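Side-chain contacts in aminotransferase TlmJ (Streptoalloteichus hindustanus, PDB 5UID), which is a pyridoxal 5'-phosphate-dependent enzyme of the DegT/DnrJ/EryC1 family that probably catalyses transamination: residues L67-L72 against A128-H133; V80-P83 against G89-N92; A309-A314 against A378-L383; C357-Q362 against E370-E375. All coordinates share one frame; numbering follows the deposited sequence.

Overall arrangement
From the N terminus, helix 61-72 is the first element used: interaction 1 brings it against strand 126-132 and so closes a loop of 55 residues. Inside that loop lies interaction 2, a short closure between strand 79-83 and the helix that follows it. The two contacts touch, because strands 79-83 and 126-132 are neighbours in the seven-stranded sheet. Much later in the chain, helix 309-321 meets the C-terminal part of helix 366-383 in interaction 3, and interaction 4 is nested within that loop, setting strand 355-358 against the same helix. The centres of interactions 1 and 3 lie about 38 Å apart, on opposite sides of the chain's centre.

Interaction 1: residues L67-L72 against A128-H133; sequences LSMELL and AVVVLH
M69 and L72 pack against V130 and A128 in an apolar helix-on-sheet contact, where the C-terminal part of helix 61-72 lies over strand 126-132 of the seven-stranded sheet. The helix and strand segments run nearly antiparallel, at 164°, with their axes 10.8 Å apart. M69, modelled as selenomethionine, does the longer reaching. Its CG leaves beside the backbone N, and the chain then bends at chi2 (-57°) and again at chi3 (116°), carrying the terminal methyl over to the strand. There CE lies 3.7 Å from V130 CG2, the two side chains meeting at a slant, and 4.4 Å from A128 CB. Three residues on, L72 needs no such bend: its CD1 rests 4.0 Å from A128 CB, so the small alanine is touched by both helix residues. A128 and V130 point the same way from the strand, as alternate residues do, while V129 between them faces V153 and L155. V156 on strand 155-158 and V80 on strand 79-83 extend the patch on either side of strand 126-132. With methyl groups alone meeting, and most of them buried, the contact is held by dispersion and the exclusion of water rather than by any directional bond.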
loop_
_atom_site.group_PDB
_atom_site.type_symbol
_atom_site.label_atom_id
_atom_site.label_comp_id
_atom_site.label_asym_id
_atom_site.label_seq_id
_atom_site.Cartn_x
_atom_site.Cartn_y
_atom_site.Cartn_z
ATOM N N LEU A 67 11.535 -0.849 1.813
ATOM C CA LEU A 67 12.027 0.269 2.613
ATOM C C LEU A 67 13.333 -0.084 3.312
ATOM O O LEU A 67 14.250 0.743 3.380
ATOM C CB LEU A 67 10.977 0.695 3.639
ATOM C CG LEU A 67 9.737 1.418 3.116
ATOM C CD1 LEU A 67 8.737 1.640 4.241
ATOM C CD2 LEU A 67 10.122 2.737 2.467
ATOM N N SER A 68 13.437 -1.306 3.839
ATOM C CA SER A 68 14.643 -1.683 4.570
ATOM C C SER A 68 15.864 -1.682 3.658
ATOM O O SER A 68 16.950 -1.249 4.063
ATOM C CB SER A 68 14.457 -3.052 5.228
ATOM O OG SER A 68 14.369 -4.078 4.259
HETATM N N MSE A 69 15.707 -2.148 2.422
HETATM C CA MSE A 69 16.807 -2.131 1.461
HETATM C C MSE A 69 17.171 -0.696 1.087
HETATM O O MSE A 69 18.327 -0.402 0.785
HETATM C CB MSE A 69 16.450 -2.934 0.209
HETATM C CG MSE A 69 16.284 -4.433 0.455
HETATM SE SE MSE A 69 17.877 -5.270 1.231
HETATM C CE MSE A 69 17.125 -5.813 2.945
ATOM N N GLU A 70 16.177 0.195 1.104
ATOM C CA GLU A 70 16.453 1.610 0.867
ATOM C C GLU A 70 17.189 2.225 2.051
ATOM O O GLU A 70 18.202 2.915 1.876
ATOM C CB GLU A 70 15.151 2.365 0.593
ATOM C CG GLU A 70 14.471 1.987 -0.713
ATOM C CD GLU A 70 13.111 2.642 -0.872
ATOM O OE1 GLU A 70 12.773 3.524 -0.055
ATOM O OE2 GLU A 70 12.377 2.274 -1.815
ATOM N N LEU A 71 16.698 1.978 3.267
ATOM C CA LEU A 71 17.309 2.572 4.453
ATOM C C LEU A 71 18.734 2.070 4.654
ATOM O O LEU A 71 19.608 2.825 5.096
ATOM C CB LEU A 71 16.454 2.275 5.684
ATOM C CG LEU A 71 15.066 2.919 5.684
ATOM C CD1 LEU A 71 14.198 2.312 6.766
ATOM C CD2 LEU A 71 15.179 4.424 5.871
ATOM N N LEU A 72 18.988 0.800 4.333
ATOM C CA LEU A 72 20.331 0.250 4.482
ATOM C C LEU A 72 21.281 0.742 3.399
ATOM O O LEU A 72 22.498 0.593 3.545
ATOM C CB LEU A 72 20.275 -1.277 4.481
ATOM C CG LEU A 72 19.618 -1.928 5.700
ATOM C CD1 LEU A 72 19.504 -3.430 5.502
ATOM C CD2 LEU A 72 20.402 -1.612 6.963
ATOM N N ALA A 128 23.761 -6.967 3.232
ATOM C CA ALA A 128 22.654 -7.352 4.096
ATOM C C ALA A 128 22.387 -8.838 3.920
ATOM O O ALA A 128 22.795 -9.450 2.929
ATOM C CB ALA A 128 21.387 -6.543 3.795
ATOM N N VAL A 129 21.703 -9.410 4.904
ATOM C CA VAL A 129 21.217 -10.782 4.846
ATOM C C VAL A 129 19.738 -10.763 5.204
ATOM O O VAL A 129 19.345 -10.141 6.197
ATOM C CB VAL A 129 21.997 -11.711 5.794
ATOM C CG1 VAL A 129 21.366 -13.097 5.823
ATOM C CG2 VAL A 129 23.456 -11.801 5.372
ATOM N N VAL A 130 18.921 -11.423 4.388
ATOM C CA VAL A 130 17.487 -11.534 4.625
ATOM C C VAL A 130 17.159 -13.000 4.843
ATOM O O VAL A 130 17.573 -13.858 4.055
ATOM C CB VAL A 130 16.663 -10.957 3.458
ATOM C CG1 VAL A 130 15.172 -11.059 3.759
ATOM C CG2 VAL A 130 17.057 -9.516 3.193
ATOM N N VAL A 131 16.428 -13.289 5.915
ATOM C CA VAL A 131 16.021 -14.649 6.235
ATOM C C VAL A 131 14.564 -14.622 6.680
ATOM O O VAL A 131 14.063 -13.606 7.172
ATOM C CB VAL A 131 16.933 -15.271 7.318
ATOM C CG1 VAL A 131 16.611 -14.701 8.694
ATOM C CG2 VAL A 131 16.826 -16.783 7.314
ATOM N N LEU A 132 13.873 -15.736 6.473
ATOM C CA LEU A 132 12.542 -15.942 7.021
ATOM C C LEU A 132 12.580 -17.112 7.999
ATOM O O LEU A 132 13.625 -17.726 8.231
ATOM C CB LEU A 132 11.508 -16.164 5.909
ATOM C CG LEU A 132 11.724 -17.201 4.804
ATOM C CD1 LEU A 132 11.429 -18.623 5.273
ATOM C CD2 LEU A 132 10.866 -16.846 3.596
ATOM N N HIS A 133 11.425 -17.410 8.581
ATOM C CA HIS A 133 11.277 -18.472 9.573
ATOM C C HIS A 133 10.247 -19.448 9.017
ATOM O O HIS A 133 9.057 -19.339 9.323
ATOM C CB HIS A 133 10.854 -17.902 10.928
ATOM C CG HIS A 133 11.535 -16.616 11.281
ATOM N ND1 HIS A 133 10.974 -15.383 11.027
ATOM C CD2 HIS A 133 12.734 -16.373 11.863
ATOM C CE1 HIS A 133 11.796 -14.434 11.440
ATOM N NE2 HIS A 133 12.871 -15.008 11.951
#

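Interaction 2: residues V80-P83 against G89-N92; sequences VVLP and GAAN
L82 owes its contact with A90 and A91 to two torsions: chi1 of 71° sets CG between the backbone N and the carbonyl carbon, and chi2 of 171° then extends CD1 away from CA, straight out from the strand toward helix 88-95. One methyl therefore does all the close touching. CD1 comes 4.1 Å from A90 CB and 4.3 Å from A91 CB, and it also lies 4.0 Å from A91 N, a van der Waals approach to the backbone between the two alanines. The other branch stays further back, with L82 CD2 some 5.2 Å from A91 CB. The two alanines are turned differently. The CB of A90 points at the strand, whereas that of A91 leaves across the line of approach and forms one flank of the spot where the leucine methyl settles. Because both residues end at CB, the helix can come close enough for CD1 to reach its main chain; the nearest CA atoms, those of L82 and A91, are 7.9 Å apart. All three residues are buried.

The helix has further neighbours: A90 also meets L65 of helix 61-72, A91 packs on L333 and Y339, and N92 ND2 bonds to the carbonyl oxygen of G242 of the second subunit. L82 in turn sits beside V130 of strand 126-132 and P101 and F103 of strand 100-104. The contact thus joins the first strand and the helix of the beta-alpha-beta unit formed by strand 79-83, helix 88-95 and strand 100-104, next to the outermost strand of the sheet within this chain.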
loop_
_atom_site.group_PDB
_atom_site.type_symbol
_atom_site.label_atom_id
_atom_site.label_comp_id
_atom_site.label_asym_id
_atom_site.label_seq_id
_atom_site.Cartn_x
_atom_site.Cartn_y
_atom_site.Cartn_z
ATOM N N VAL A 80 23.111 -8.988 -1.587
ATOM C CA VAL A 80 22.319 -9.338 -0.415
ATOM C C VAL A 80 22.055 -10.834 -0.450
ATOM O O VAL A 80 21.533 -11.355 -1.443
ATOM C CB VAL A 80 20.996 -8.554 -0.351
ATOM C CG1 VAL A 80 20.201 -8.964 0.883
ATOM C CG2 VAL A 80 21.265 -7.054 -0.340
ATOM N N VAL A 81 22.419 -11.522 0.626
ATOM C CA VAL A 81 22.237 -12.964 0.726
ATOM C C VAL A 81 20.861 -13.252 1.310
ATOM O O VAL A 81 20.443 -12.622 2.289
ATOM C CB VAL A 81 23.343 -13.602 1.582
ATOM C CG1 VAL A 81 23.122 -15.098 1.699
ATOM C CG2 VAL A 81 24.714 -13.309 0.984
ATOM N N LEU A 82 20.153 -14.198 0.701
ATOM C CA LEU A 82 18.858 -14.661 1.174
ATOM C C LEU A 82 18.672 -16.082 0.670
ATOM O O LEU A 82 19.202 -16.432 -0.391
ATOM C CB LEU A 82 17.708 -13.760 0.691
ATOM C CG LEU A 82 17.281 -13.744 -0.780
ATOM C CD1 LEU A 82 15.985 -12.949 -0.934
ATOM C CD2 LEU A 82 18.365 -13.175 -1.697
ATOM N N PRO A 83 17.957 -16.929 1.411
ATOM C CA PRO A 83 17.736 -18.298 0.935
ATOM C C PRO A 83 16.913 -18.308 -0.342
ATOM O O PRO A 83 16.079 -17.430 -0.577
ATOM C CB PRO A 83 16.987 -18.963 2.095
ATOM C CG PRO A 83 16.369 -17.834 2.845
ATOM C CD PRO A 83 17.340 -16.698 2.727
ATOM N N GLY A 89 8.946 -10.914 -3.088
ATOM C CA GLY A 89 9.099 -9.500 -2.796
ATOM C C GLY A 89 10.411 -9.163 -2.118
ATOM O O GLY A 89 10.909 -8.041 -2.247
ATOM N N ALA A 90 10.988 -10.119 -1.386
ATOM C CA ALA A 90 12.284 -9.886 -0.759
ATOM C C ALA A 90 13.385 -9.766 -1.805
ATOM O O ALA A 90 14.256 -8.894 -1.702
ATOM C CB ALA A 90 12.604 -11.006 0.231
ATOM N N ALA A 91 13.366 -10.634 -2.817
ATOM C CA ALA A 91 14.366 -10.548 -3.875
ATOM C C ALA A 91 14.128 -9.328 -4.755
ATOM O O ALA A 91 15.085 -8.689 -5.209
ATOM C CB ALA A 91 14.360 -11.828 -4.711
ATOM N N ASN A 92 12.862 -8.992 -5.008
ATOM C CA ASN A 92 12.556 -7.796 -5.785
ATOM C C ASN A 92 13.025 -6.540 -5.064
ATOM O O ASN A 92 13.500 -5.591 -5.698
ATOM C CB ASN A 92 11.054 -7.723 -6.074
ATOM C CG ASN A 92 10.629 -8.638 -7.212
ATOM O OD1 ASN A 92 11.439 -9.386 -7.761
ATOM N ND2 ASN A 92 9.350 -8.584 -7.569
#

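Interaction 3: residues A309-A314 against A378-L383; sequences ASVRDA and AGLAAL
L383, late in helix 366-383, lays its CD1 methyl against V311 and A314, which lie three residues apart on one face of helix 309-321. CG stands beside the backbone N and chi2 is 179°, so the leucine is extended and CD1 is carried furthest forward. It lies 3.9 Å from A314 CB and 4.2 Å from V311 CB, resting against both. V311 spreads its own branches over the other helix: CG1 approaches the carbonyl oxygen of L383 at 3.9 Å, while CG2 turns toward L380 CD1, 4.4 Å away. The opposite face of helix 309-321 is polar. There R312 NE donates to D313 OD1 at 2.7 Å, with the carboxylate oxygen in the guanidinium plane, and R312 NH2 is further taken up by the carbonyl oxygens of A352 and T355. W234 of the second subunit packs on both charged residues. The segments meet at 128° and their axes stay 10.7 Å apart, so this is a loose, partly buried helix-helix contact made by a few aliphatic groups. It joins two helices of the C-terminal small domain that is usual in fold type I aminotransferases.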
loop_
_atom_site.group_PDB
_atom_site.type_symbol
_atom_site.label_atom_id
_atom_site.label_comp_id
_atom_site.label_asym_id
_atom_site.label_seq_id
_atom_site.Cartn_x
_atom_site.Cartn_y
_atom_site.Cartn_z
ATOM N N ALA A 309 9.430 -37.150 -5.213
ATOM C CA ALA A 309 9.077 -36.138 -6.204
ATOM C C ALA A 309 8.160 -36.693 -7.287
ATOM O O ALA A 309 7.374 -35.943 -7.877
ATOM C CB ALA A 309 10.343 -35.554 -6.831
ATOM N N SER A 310 8.235 -37.998 -7.560
ATOM C CA SER A 310 7.394 -38.591 -8.592
ATOM C C SER A 310 5.924 -38.653 -8.196
ATOM O O SER A 310 5.081 -38.907 -9.063
ATOM C CB SER A 310 7.894 -39.995 -8.940
ATOM O OG SER A 310 7.857 -40.849 -7.811
ATOM N N VAL A 311 5.596 -38.431 -6.926
ATOM C CA VAL A 311 4.211 -38.463 -6.468
ATOM C C VAL A 311 3.746 -37.140 -5.879
ATOM O O VAL A 311 2.554 -37.015 -5.557
ATOM C CB VAL A 311 3.976 -39.599 -5.447
ATOM C CG1 VAL A 311 4.551 -40.909 -5.962
ATOM C CG2 VAL A 311 4.561 -39.236 -4.090
ATOM N N ARG A 312 4.630 -36.150 -5.727
ATOM C CA ARG A 312 4.231 -34.880 -5.124
ATOM C C ARG A 312 3.165 -34.184 -5.962
ATOM O O ARG A 312 2.123 -33.767 -5.441
ATOM C CB ARG A 312 5.454 -33.974 -4.949
ATOM C CG ARG A 312 5.284 -32.829 -3.944
ATOM C CD ARG A 312 4.570 -31.617 -4.540
ATOM N NE ARG A 312 5.196 -31.161 -5.777
ATOM C CZ ARG A 312 6.250 -30.352 -5.829
ATOM N NH1 ARG A 312 6.751 -29.990 -7.001
ATOM N NH2 ARG A 312 6.804 -29.904 -4.709
ATOM N N ASP A 313 3.414 -34.040 -7.265
ATOM C CA ASP A 313 2.456 -33.356 -8.125
ATOM C C ASP A 313 1.164 -34.152 -8.252
ATOM O O ASP A 313 0.069 -33.580 -8.205
ATOM C CB ASP A 313 3.073 -33.100 -9.499
ATOM C CG ASP A 313 4.263 -32.160 -9.435
ATOM O OD1 ASP A 313 4.550 -31.635 -8.337
ATOM O OD2 ASP A 313 4.911 -31.946 -10.480
ATOM N N ALA A 314 1.274 -35.475 -8.409
ATOM C CA ALA A 314 0.084 -36.314 -8.481
ATOM C C ALA A 314 -0.713 -36.264 -7.185
ATOM O O ALA A 314 -1.943 -36.401 -7.207
ATOM C CB ALA A 314 0.478 -37.753 -8.812
ATOM N N ALA A 378 -5.043 -41.988 2.184
ATOM C CA ALA A 378 -5.568 -42.724 1.039
ATOM C C ALA A 378 -4.795 -42.394 -0.232
ATOM O O ALA A 378 -4.524 -43.283 -1.049
ATOM C CB ALA A 378 -7.055 -42.423 0.855
ATOM N N GLY A 379 -4.434 -41.124 -0.416
ATOM C CA GLY A 379 -3.699 -40.742 -1.610
ATOM C C GLY A 379 -2.337 -41.401 -1.695
ATOM O O GLY A 379 -1.941 -41.897 -2.754
ATOM N N LEU A 380 -1.605 -41.425 -0.581
ATOM C CA LEU A 380 -0.288 -42.049 -0.591
ATOM C C LEU A 380 -0.385 -43.561 -0.749
ATOM O O LEU A 380 0.500 -44.175 -1.356
ATOM C CB LEU A 380 0.473 -41.694 0.683
ATOM C CG LEU A 380 1.994 -41.724 0.535
ATOM C CD1 LEU A 380 2.437 -40.778 -0.571
ATOM C CD2 LEU A 380 2.660 -41.362 1.844
ATOM N N ALA A 381 -1.446 -44.179 -0.220
ATOM C CA ALA A 381 -1.631 -45.613 -0.417
ATOM C C ALA A 381 -1.878 -45.938 -1.885
ATOM O O ALA A 381 -1.367 -46.940 -2.400
ATOM C CB ALA A 381 -2.784 -46.122 0.448
ATOM N N ALA A 382 -2.648 -45.097 -2.576
ATOM C CA ALA A 382 -2.956 -45.343 -3.979
ATOM C C ALA A 382 -1.776 -45.038 -4.892
ATOM O O ALA A 382 -1.616 -45.692 -5.929
ATOM C CB ALA A 382 -4.170 -44.516 -4.402
ATOM N N LEU A 383 -0.946 -44.060 -4.535
ATOM C CA LEU A 383 0.191 -43.676 -5.361
ATOM C C LEU A 383 1.454 -44.467 -5.043
ATOM O O LEU A 383 2.493 -44.218 -5.663
ATOM C CB LEU A 383 0.469 -42.178 -5.210
ATOM C CG LEU A 383 -0.629 -41.251 -5.736
ATOM C CD1 LEU A 383 -0.257 -39.794 -5.522
ATOM C CD2 LEU A 383 -0.901 -41.529 -7.205
#

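Interaction 4: residues C357-Q362 against E370-E375; sequences CLPLHQ and ETVIGE
V372 overlaps P359 and L358 with its two methyls. Its chi1 of 170° puts CG1 anti to the backbone N and leaves CG2 beside that N, so the forked end of the side chain opens toward the chain leaving strand 355-358. CG2 lies nearest P359 CG, at 4.0 Å, and CG1 nearest L358 CD1, at 4.2 Å. The CD of P359 sits about equally near both methyls, 4.2 Å from V372 CG2 and 4.3 Å from V372 CG1, so the division between the two partners is not a clean one. The valine meets the proline ring at an oblique angle and touches its outer carbons. The leucine gets there by an extended side chain, with chi2 at -176°, that brings its CD1 methyl to the helix. V372 is buried, and the CA atoms of P359 and V372 are 7.7 Å apart.

L358 also packs on Y303 and V305 of strand 303-306, its antiparallel partner, and P359 lies on I7 near the start of the chain. Y276 of helix 249-280 serves both sides of the contact, since it packs against V372 and its hydroxyl OH is hydrogen-bonded to P359 O. E370, two residues before the valine, forms a salt bridge to R275.

The contact pins the exit of strand 355-358 to helix 366-383, the last one modelled, within the C-terminal small domain of fold type I pyridoxal phosphate enzymes.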
loop_
_atom_site.group_PDB
_atom_site.type_symbol
_atom_site.label_atom_id
_atom_site.label_comp_id
_atom_site.label_asym_id
_atom_site.label_seq_id
_atom_site.Cartn_x
_atom_site.Cartn_y
_atom_site.Cartn_z
ATOM N N CYS A 357 2.454 -28.443 1.067
ATOM C CA CYS A 357 1.898 -27.778 2.238
ATOM C C CYS A 357 0.414 -28.098 2.359
ATOM O O CYS A 357 -0.351 -27.887 1.412
ATOM C CB CYS A 357 2.113 -26.267 2.150
ATOM S SG CYS A 357 3.849 -25.787 2.002
ATOM N N LEU A 358 0.013 -28.603 3.526
ATOM C CA LEU A 358 -1.357 -28.999 3.810
ATOM C C LEU A 358 -2.114 -27.865 4.487
ATOM O O LEU A 358 -1.509 -26.986 5.108
ATOM C CB LEU A 358 -1.369 -30.238 4.702
ATOM C CG LEU A 358 -0.577 -31.458 4.231
ATOM C CD1 LEU A 358 -0.794 -32.617 5.190
ATOM C CD2 LEU A 358 -0.954 -31.848 2.809
ATOM N N PRO A 359 -3.444 -27.856 4.378
ATOM C CA PRO A 359 -4.237 -26.804 5.031
ATOM C C PRO A 359 -3.922 -26.687 6.516
ATOM O O PRO A 359 -3.927 -27.674 7.254
ATOM C CB PRO A 359 -5.680 -27.264 4.798
ATOM C CG PRO A 359 -5.615 -28.061 3.544
ATOM C CD PRO A 359 -4.288 -28.764 3.578
ATOM N N LEU A 360 -3.643 -25.459 6.954
ATOM C CA LEU A 360 -3.341 -25.200 8.361
ATOM C C LEU A 360 -3.758 -23.765 8.670
ATOM O O LEU A 360 -3.064 -22.820 8.284
ATOM C CB LEU A 360 -1.867 -25.429 8.658
ATOM C CG LEU A 360 -1.431 -25.138 10.096
ATOM C CD1 LEU A 360 -2.184 -26.026 11.074
ATOM C CD2 LEU A 360 0.073 -25.313 10.247
ATOM N N HIS A 361 -4.884 -23.615 9.366
ATOM C CA HIS A 361 -5.370 -22.315 9.809
ATOM C C HIS A 361 -6.447 -22.547 10.857
ATOM O O HIS A 361 -7.020 -23.637 10.948
ATOM C CB HIS A 361 -5.910 -21.476 8.644
ATOM C CG HIS A 361 -6.955 -22.173 7.830
ATOM N ND1 HIS A 361 -8.275 -22.250 8.222
ATOM C CD2 HIS A 361 -6.875 -22.831 6.650
ATOM C CE1 HIS A 361 -8.963 -22.920 7.314
ATOM N NE2 HIS A 361 -8.136 -23.287 6.352
ATOM N N GLN A 362 -6.717 -21.507 11.648
ATOM C CA GLN A 362 -7.638 -21.656 12.770
ATOM C C GLN A 362 -9.099 -21.720 12.347
ATOM O O GLN A 362 -9.962 -21.864 13.220
ATOM C CB GLN A 362 -7.442 -20.523 13.783
ATOM C CG GLN A 362 -7.807 -19.137 13.279
ATOM C CD GLN A 362 -6.680 -18.485 12.504
ATOM O OE1 GLN A 362 -5.645 -19.105 12.248
ATOM N NE2 GLN A 362 -6.869 -17.224 12.135
ATOM N N GLU A 370 -9.797 -34.097 9.849
ATOM C CA GLU A 370 -9.901 -35.526 9.576
ATOM C C GLU A 370 -10.041 -35.805 8.084
ATOM O O GLU A 370 -9.579 -36.847 7.605
ATOM C CB GLU A 370 -11.076 -36.127 10.350
ATOM C CG GLU A 370 -10.942 -36.012 11.865
ATOM C CD GLU A 370 -9.721 -36.738 12.405
ATOM O OE1 GLU A 370 -9.335 -37.777 11.828
ATOM O OE2 GLU A 370 -9.143 -36.267 13.407
ATOM N N THR A 371 -10.668 -34.892 7.336
ATOM C CA THR A 371 -10.742 -35.051 5.887
ATOM C C THR A 371 -9.358 -34.966 5.252
ATOM O O THR A 371 -9.043 -35.730 4.333
ATOM C CB THR A 371 -11.671 -33.994 5.287
ATOM O OG1 THR A 371 -12.960 -34.081 5.905
ATOM C CG2 THR A 371 -11.827 -34.205 3.786
ATOM N N VAL A 372 -8.517 -34.049 5.735
ATOM C CA VAL A 372 -7.167 -33.915 5.195
ATOM C C VAL A 372 -6.343 -35.159 5.506
ATOM O O VAL A 372 -5.694 -35.730 4.623
ATOM C CB VAL A 372 -6.493 -32.641 5.737
ATOM C CG1 VAL A 372 -5.016 -32.622 5.369
ATOM C CG2 VAL A 372 -7.190 -31.404 5.195
ATOM N N ILE A 373 -6.360 -35.600 6.768
ATOM C CA ILE A 373 -5.593 -36.781 7.158
ATOM C C ILE A 373 -6.050 -38.001 6.369
ATOM O O ILE A 373 -5.228 -38.793 5.891
ATOM C CB ILE A 373 -5.707 -37.017 8.675
ATOM C CG1 ILE A 373 -5.106 -35.844 9.448
ATOM C CG2 ILE A 373 -5.026 -38.323 9.066
ATOM C CD1 ILE A 373 -5.290 -35.946 10.947
ATOM N N GLY A 374 -7.366 -38.168 6.214
ATOM C CA GLY A 374 -7.875 -39.320 5.486
ATOM C C GLY A 374 -7.493 -39.307 4.019
ATOM O O GLY A 374 -7.087 -40.331 3.463
ATOM N N GLU A 375 -7.614 -38.146 3.369
ATOM C CA GLU A 375 -7.249 -38.054 1.960
ATOM C C GLU A 375 -5.748 -38.214 1.753
ATOM O O GLU A 375 -5.324 -38.798 0.748
ATOM C CB GLU A 375 -7.729 -36.726 1.378
ATOM C CG GLU A 375 -9.234 -36.613 1.254
ATOM C CD GLU A 375 -9.812 -37.617 0.279
ATOM O OE1 GLU A 375 -9.069 -38.066 -0.619
ATOM O OE2 GLU A 375 -11.006 -37.960 0.412
#